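Side-chain contacts in acyl-ACP thioesterase (Bacteroides thetaiotaomicron, PDB 2ESS), which probably hydrolyses the thioester of fatty acyl-acyl carrier proteins, releasing free fatty acids during lipid biosynthesis: residues G24-T27 with M28-G32; R180-E183 with H184-L188. One frame throughout, in Å; residues are numbered along the deposited sequence.

Contact 1. Residues G24-T27 with M28-G32; sequences GRLT and MGVLG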
ATOM      1  N   GLY A  24     -15.498   1.931  -1.090  1.00 29.27           N
ATOM      2  CA  GLY A  24     -15.105   0.693  -1.791  1.00 32.31           C
ATOM      3  C   GLY A  24     -14.384   0.900  -3.114  1.00 31.58           C
ATOM      4  O   GLY A  24     -14.284  -0.012  -3.897  1.00 30.91           O
ATOM      5  N   ARG A  25     -13.904   2.110  -3.373  1.00 30.77           N
ATOM      6  CA  ARG A  25     -13.241   2.442  -4.639  1.00 31.71           C
ATOM      7  C   ARG A  25     -11.769   2.544  -4.413  1.00 32.59           C
ATOM      8  O   ARG A  25     -11.340   3.034  -3.375  1.00 33.79           O
ATOM      9  CB  ARG A  25     -13.702   3.816  -5.141  1.00 34.74           C
ATOM     10  CG  ARG A  25     -15.185   3.935  -5.366  1.00 34.85           C
ATOM     11  CD  ARG A  25     -15.538   3.276  -6.646  1.00 35.13           C
ATOM     12  NE  ARG A  25     -16.962   3.019  -6.756  1.00 38.27           N
ATOM     13  CZ  ARG A  25     -17.540   2.502  -7.831  1.00 39.24           C
ATOM     14  NH1 ARG A  25     -16.822   2.234  -8.904  1.00 41.08           N
ATOM     15  NH2 ARG A  25     -18.858   2.268  -7.836  1.00 41.72           N
ATOM     16  N   LEU A  26     -11.017   2.099  -5.408  1.00 33.49           N
ATOM     17  CA  LEU A  26      -9.555   2.106  -5.419  1.00 32.46           C
ATOM     18  C   LEU A  26      -9.060   3.501  -5.051  1.00 32.76           C
ATOM     19  O   LEU A  26      -9.615   4.524  -5.505  1.00 32.42           O
ATOM     20  CB  LEU A  26      -9.063   1.725  -6.817  1.00 33.68           C
ATOM     21  CG  LEU A  26      -7.611   1.228  -7.007  1.00 35.13           C
ATOM     22  CD1 LEU A  26      -7.500  -0.178  -6.436  1.00 36.86           C
ATOM     23  CD2 LEU A  26      -7.222   1.234  -8.510  1.00 34.00           C
ATOM     24  N   THR A  27      -8.043   3.569  -4.204  1.00 32.51           N
ATOM     25  CA  THR A  27      -7.593   4.862  -3.758  1.00 33.08           C
ATOM     26  C   THR A  27      -6.667   5.432  -4.860  1.00 35.22           C
ATOM     27  O   THR A  27      -6.054   4.679  -5.628  1.00 33.98           O
ATOM     28  CB  THR A  27      -6.837   4.803  -2.403  1.00 33.25           C
ATOM     29  OG1 THR A  27      -5.634   4.044  -2.566  1.00 32.53           O
ATOM     30  CG2 THR A  27      -7.714   4.164  -1.277  1.00 34.14           C
HETATM   31  N   MSE A  28      -6.536   6.751  -4.875  1.00 34.74           N
HETATM   32  CA  MSE A  28      -5.649   7.440  -5.808  1.00 35.79           C
HETATM   33  C   MSE A  28      -4.202   7.022  -5.651  1.00 35.28           C
HETATM   34  O   MSE A  28      -3.478   6.904  -6.666  1.00 35.63           O
HETATM   35  CB  MSE A  28      -5.718   8.964  -5.629  1.00 33.84           C
HETATM   36  CG  MSE A  28      -5.090   9.772  -6.776  1.00 35.67           C
HETATM   37 SE   MSE A  28      -6.106   9.505  -8.460  0.75 40.78          SE
HETATM   38  CE  MSE A  28      -7.827  10.046  -7.851  1.00 36.64           C
ATOM     39  N   GLY A  29      -3.763   6.888  -4.397  1.00 34.70           N
ATOM     40  CA  GLY A  29      -2.415   6.464  -4.059  1.00 35.03           C
ATOM     41  C   GLY A  29      -2.122   5.092  -4.652  1.00 36.46           C
ATOM     42  O   GLY A  29      -1.077   4.892  -5.271  1.00 33.67           O
ATOM     43  N   VAL A  30      -3.066   4.165  -4.516  1.00 35.09           N
ATOM     44  CA  VAL A  30      -2.870   2.796  -5.054  1.00 34.33           C
ATOM     45  C   VAL A  30      -2.876   2.797  -6.560  1.00 31.59           C
ATOM     46  O   VAL A  30      -2.077   2.069  -7.169  1.00 32.77           O
ATOM     47  CB  VAL A  30      -3.920   1.791  -4.497  1.00 36.23           C
ATOM     48  CG1 VAL A  30      -3.877   0.476  -5.276  1.00 38.96           C
ATOM     49  CG2 VAL A  30      -3.655   1.578  -3.001  1.00 33.76           C
ATOM     50  N   LEU A  31      -3.747   3.603  -7.165  1.00 32.85           N
ATOM     51  CA  LEU A  31      -3.759   3.748  -8.629  1.00 35.77           C
ATOM     52  C   LEU A  31      -2.429   4.298  -9.132  1.00 34.77           C
ATOM     53  O   LEU A  31      -1.883   3.769 -10.074  1.00 31.41           O
ATOM     54  CB  LEU A  31      -4.870   4.656  -9.119  1.00 35.05           C
ATOM     55  CG  LEU A  31      -4.964   4.869 -10.631  1.00 39.04           C
ATOM     56  CD1 LEU A  31      -5.070   3.540 -11.422  1.00 34.89           C
ATOM     57  CD2 LEU A  31      -6.144   5.799 -10.932  1.00 35.16           C
ATOM     58  N   GLY A  32      -1.952   5.382  -8.528  1.00 34.73           N
ATOM     59  CA  GLY A  32      -0.601   5.919  -8.809  1.00 34.12           C
ATOM     60  C   GLY A  32       0.481   4.843  -8.716  1.00 35.48           C
ATOM     61  O   GLY A  32       1.292   4.708  -9.624  1.00 34.50           O
TER
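The carbonyl oxygen of Thr27 takes the first main-chain bond of the helix, from Leu31 N to Thr27 O at 3.0 Å, with an N-H...O angle of 163°. Thr27 is the N-cap of helix 28-45, the long helix of the N-terminal HotDog domain, and its side chain completes the cap: Val30 N donates to Thr27 OG1 over 3.2 Å. That hydroxyl oxygen reaches the first turn because chi1 of 64° sets it between the backbone N and the carbonyl carbon, leaving CG2 beside the backbone N. Threonine suits the place, since a short beta-hydroxyl can accept from an amide that has no carbonyl of a preceding turn to bind. Val30 CB points back toward the loop, and its CG2 lies 3.2 Å from Thr27 OG1.

Next to this polar cap, Leu26 makes the apolar contact. Its CD1 meets Val30 CG1 at 3.9 Å, while the other branch, CD2, lies 4.2 Å from Leu31 CB; Leu26 crosses both side chains at about a right angle, so one branched residue serves two positions of the helix. Met72, in a loop, packs on Leu26, Met28 and Leu31 together. Met28, present as selenomethionine, carries its bent chain to strands 58-69 and 199-206 and helix 178-186, and across the cap its CB merely rests 3.7 Å from Thr27 C.

Contact 2. Residues R180-E183 with H184-L188; sequences RYIE and HILDL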
ATOM      1  N   ARG A 180       3.415   8.232  -1.165  1.00 35.05           N
ATOM      2  CA  ARG A 180       3.131   8.703   0.164  1.00 32.43           C
ATOM      3  C   ARG A 180       2.745  10.167   0.144  1.00 32.65           C
ATOM      4  O   ARG A 180       1.880  10.565   0.903  1.00 32.49           O
ATOM      5  CB  ARG A 180       4.327   8.478   1.086  1.00 34.84           C
ATOM      6  CG  ARG A 180       4.550   6.997   1.383  1.00 38.38           C
ATOM      7  CD  ARG A 180       3.525   6.507   2.365  1.00 38.94           C
ATOM      8  NE  ARG A 180       3.441   5.056   2.372  1.00 50.70           N
ATOM      9  CZ  ARG A 180       2.677   4.368   3.226  1.00 57.68           C
ATOM     10  NH1 ARG A 180       1.959   5.003   4.151  1.00 58.65           N
ATOM     11  NH2 ARG A 180       2.646   3.042   3.172  1.00 60.95           N
ATOM     12  N   TYR A 181       3.333  10.966  -0.750  1.00 32.20           N
ATOM     13  CA  TYR A 181       2.870  12.347  -0.884  1.00 33.14           C
ATOM     14  C   TYR A 181       1.399  12.442  -1.293  1.00 33.21           C
ATOM     15  O   TYR A 181       0.691  13.315  -0.810  1.00 30.62           O
ATOM     16  CB  TYR A 181       3.683  13.110  -1.896  1.00 35.50           C
ATOM     17  CG  TYR A 181       5.084  13.491  -1.507  1.00 35.98           C
ATOM     18  CD1 TYR A 181       5.343  14.416  -0.476  1.00 34.74           C
ATOM     19  CD2 TYR A 181       6.167  12.980  -2.208  1.00 36.16           C
ATOM     20  CE1 TYR A 181       6.659  14.807  -0.160  1.00 35.40           C
ATOM     21  CE2 TYR A 181       7.475  13.367  -1.899  1.00 35.02           C
ATOM     22  CZ  TYR A 181       7.717  14.285  -0.887  1.00 31.02           C
ATOM     23  OH  TYR A 181       9.042  14.631  -0.658  1.00 34.83           O
ATOM     24  N   ILE A 182       0.982  11.594  -2.233  1.00 33.19           N
ATOM     25  CA  ILE A 182      -0.422  11.520  -2.661  1.00 34.62           C
ATOM     26  C   ILE A 182      -1.357  11.235  -1.487  1.00 36.11           C
ATOM     27  O   ILE A 182      -2.335  11.973  -1.272  1.00 35.16           O
ATOM     28  CB  ILE A 182      -0.624  10.460  -3.766  1.00 33.22           C
ATOM     29  CG1 ILE A 182       0.182  10.861  -5.015  1.00 36.52           C
ATOM     30  CG2 ILE A 182      -2.110  10.316  -4.116  1.00 32.62           C
ATOM     31  CD1 ILE A 182       0.080   9.844  -6.197  1.00 33.86           C
ATOM     32  N   GLU A 183      -1.063  10.184  -0.725  1.00 35.55           N
ATOM     33  CA  GLU A 183      -1.846   9.856   0.469  1.00 38.62           C
ATOM     34  C   GLU A 183      -1.956  11.015   1.453  1.00 34.31           C
ATOM     35  O   GLU A 183      -3.039  11.311   1.948  1.00 33.50           O
ATOM     36  CB  GLU A 183      -1.244   8.676   1.223  1.00 39.51           C
ATOM     37  CG  GLU A 183      -1.389   7.315   0.509  1.00 56.52           C
ATOM     38  CD  GLU A 183      -0.807   6.123   1.333  1.00 54.49           C
ATOM     39  OE1 GLU A 183      -0.569   6.311   2.569  1.00 56.74           O
ATOM     40  OE2 GLU A 183      -0.604   5.021   0.737  1.00 62.72           O
ATOM     41  N   HIS A 184      -0.831  11.662   1.764  1.00 31.77           N
ATOM     42  CA  HIS A 184      -0.890  12.769   2.731  1.00 31.97           C
ATOM     43  C   HIS A 184      -1.713  13.971   2.211  1.00 29.63           C
ATOM     44  O   HIS A 184      -2.413  14.603   2.958  1.00 30.98           O
ATOM     45  CB  HIS A 184       0.516  13.189   3.165  1.00 32.37           C
ATOM     46  CG  HIS A 184       1.260  12.107   3.890  1.00 38.57           C
ATOM     47  ND1 HIS A 184       0.746  11.462   4.996  1.00 46.02           N
ATOM     48  CD2 HIS A 184       2.469  11.543   3.654  1.00 43.33           C
ATOM     49  CE1 HIS A 184       1.607  10.544   5.405  1.00 47.76           C
ATOM     50  NE2 HIS A 184       2.662  10.579   4.611  1.00 43.79           N
ATOM     51  N   ILE A 185      -1.626  14.269   0.919  1.00 34.29           N
ATOM     52  CA  ILE A 185      -2.367  15.382   0.345  1.00 34.27           C
ATOM     53  C   ILE A 185      -3.867  15.100   0.410  1.00 35.57           C
ATOM     54  O   ILE A 185      -4.672  15.960   0.834  1.00 31.91           O
ATOM     55  CB  ILE A 185      -1.881  15.674  -1.114  1.00 36.23           C
ATOM     56  CG1 ILE A 185      -0.469  16.273  -1.079  1.00 33.62           C
ATOM     57  CG2 ILE A 185      -2.825  16.635  -1.846  1.00 31.18           C
ATOM     58  CD1 ILE A 185       0.220  16.210  -2.380  1.00 38.02           C
ATOM     59  N   LEU A 186      -4.231  13.887   0.009  1.00 33.26           N
ATOM     60  CA  LEU A 186      -5.642  13.481  -0.004  1.00 35.45           C
ATOM     61  C   LEU A 186      -6.214  13.398   1.390  1.00 32.25           C
ATOM     62  O   LEU A 186      -7.399  13.631   1.551  1.00 31.37           O
ATOM     63  CB  LEU A 186      -5.872  12.201  -0.794  1.00 35.37           C
ATOM     64  CG  LEU A 186      -5.539  12.413  -2.302  1.00 40.54           C
ATOM     65  CD1 LEU A 186      -5.891  11.190  -3.117  1.00 40.31           C
ATOM     66  CD2 LEU A 186      -6.234  13.669  -2.889  1.00 46.54           C
ATOM     67  N   ASP A 187      -5.373  13.211   2.414  1.00 34.45           N
ATOM     68  CA  ASP A 187      -5.856  13.301   3.825  1.00 34.23           C
ATOM     69  C   ASP A 187      -6.189  14.703   4.305  1.00 35.11           C
ATOM     70  O   ASP A 187      -6.747  14.835   5.361  1.00 35.50           O
ATOM     71  CB  ASP A 187      -4.874  12.659   4.822  1.00 37.08           C
ATOM     72  CG  ASP A 187      -4.841  11.105   4.722  1.00 41.82           C
ATOM     73  OD1 ASP A 187      -5.857  10.522   4.297  1.00 43.08           O
ATOM     74  OD2 ASP A 187      -3.809  10.474   5.078  1.00 38.40           O
ATOM     75  N   LEU A 188      -5.862  15.747   3.546  1.00 33.92           N
ATOM     76  CA  LEU A 188      -6.237  17.107   3.916  1.00 33.25           C
ATOM     77  C   LEU A 188      -7.735  17.372   3.770  1.00 35.59           C
ATOM     78  O   LEU A 188      -8.241  18.280   4.407  1.00 35.04           O
ATOM     79  CB  LEU A 188      -5.484  18.131   3.046  1.00 34.53           C
ATOM     80  CG  LEU A 188      -3.968  18.158   3.220  1.00 36.06           C
ATOM     81  CD1 LEU A 188      -3.337  18.900   2.064  1.00 37.29           C
ATOM     82  CD2 LEU A 188      -3.581  18.766   4.611  1.00 39.63           C
TER
HETATM   83  O   HOH W   1      -5.489   9.885   1.621  1.00 39.77           O
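His184 opens the last turns of helix 178-186, in the C-terminal HotDog domain, by giving its backbone N to Arg180 O in a regular i to i+4 alpha-helical bond of 3.0 Å. With chi1 at -63°, CG lies beside the backbone N and the imidazole folds back along the helix, bringing CD2 to 3.0 Å from the same Arg180 O, which approaches the ring obliquely. NE2 bonds to Asp169 OD1 in a loop; a histidine offers a ring nitrogen for this while its carbon CD2 packs on the helix.

Ile185 N continues the pattern with Tyr181 O. Its CG1, beside the backbone N (chi1 -70°), lies 3.2 Å from that oxygen, and CD1 rests against it too; a buried apolar chain suits this face, turned to Met204 and Ser243 of the sheet.

Leu186 N donates to Ile182 O, nearly along the C=O axis. The two side chains run alongside each other in the same direction, with Leu186 CD1 4.0 Å from Ile182 CG2; both also touch Phe202 of strand 199-206.

At Asp187 the helical bond is bent, N reaching Glu183 O at 3.0 Å with an N-H...O angle of only 141°. Glu183 OE1, out of the guanidinium plane, pairs by charge alone with Arg180 NH1 at 3.3 Å; each also forms a salt bridge with its counterpart of the second subunit, whose Ser168 OG bonds Asp187 OD2. A water links Asp187 and Glu183 again, donating to Glu183 O at 2.9 Å and to Asp187 OD1 at 2.8 Å.

Contact 1, at the start of helix 28-45, and contact 2, on helix 178-186, belong to different HotDog domains, yet their centres are only 12 Å apart and they touch. Met28 bridges them: its CB lies 3.4 Å from Leu186 CD1, and its CG is 4.0 Å from Ile182 CG2. Gly29, which has no side chain, lets its backbone N come within 3.8 Å of Ile182 CG2. Phe202 of strand 199-206 touches Met28, Ile182 and Leu186; Ile199 touches Met28 and Leu186. In contact 2 the side chain of Tyr181 is about 6 Å from that of the calcium ligand His175 and about 8 Å from a bound calcium ion; contact 1 lies away from the metal-binding residues, Thr27 about 13 Å from a bound calcium ion.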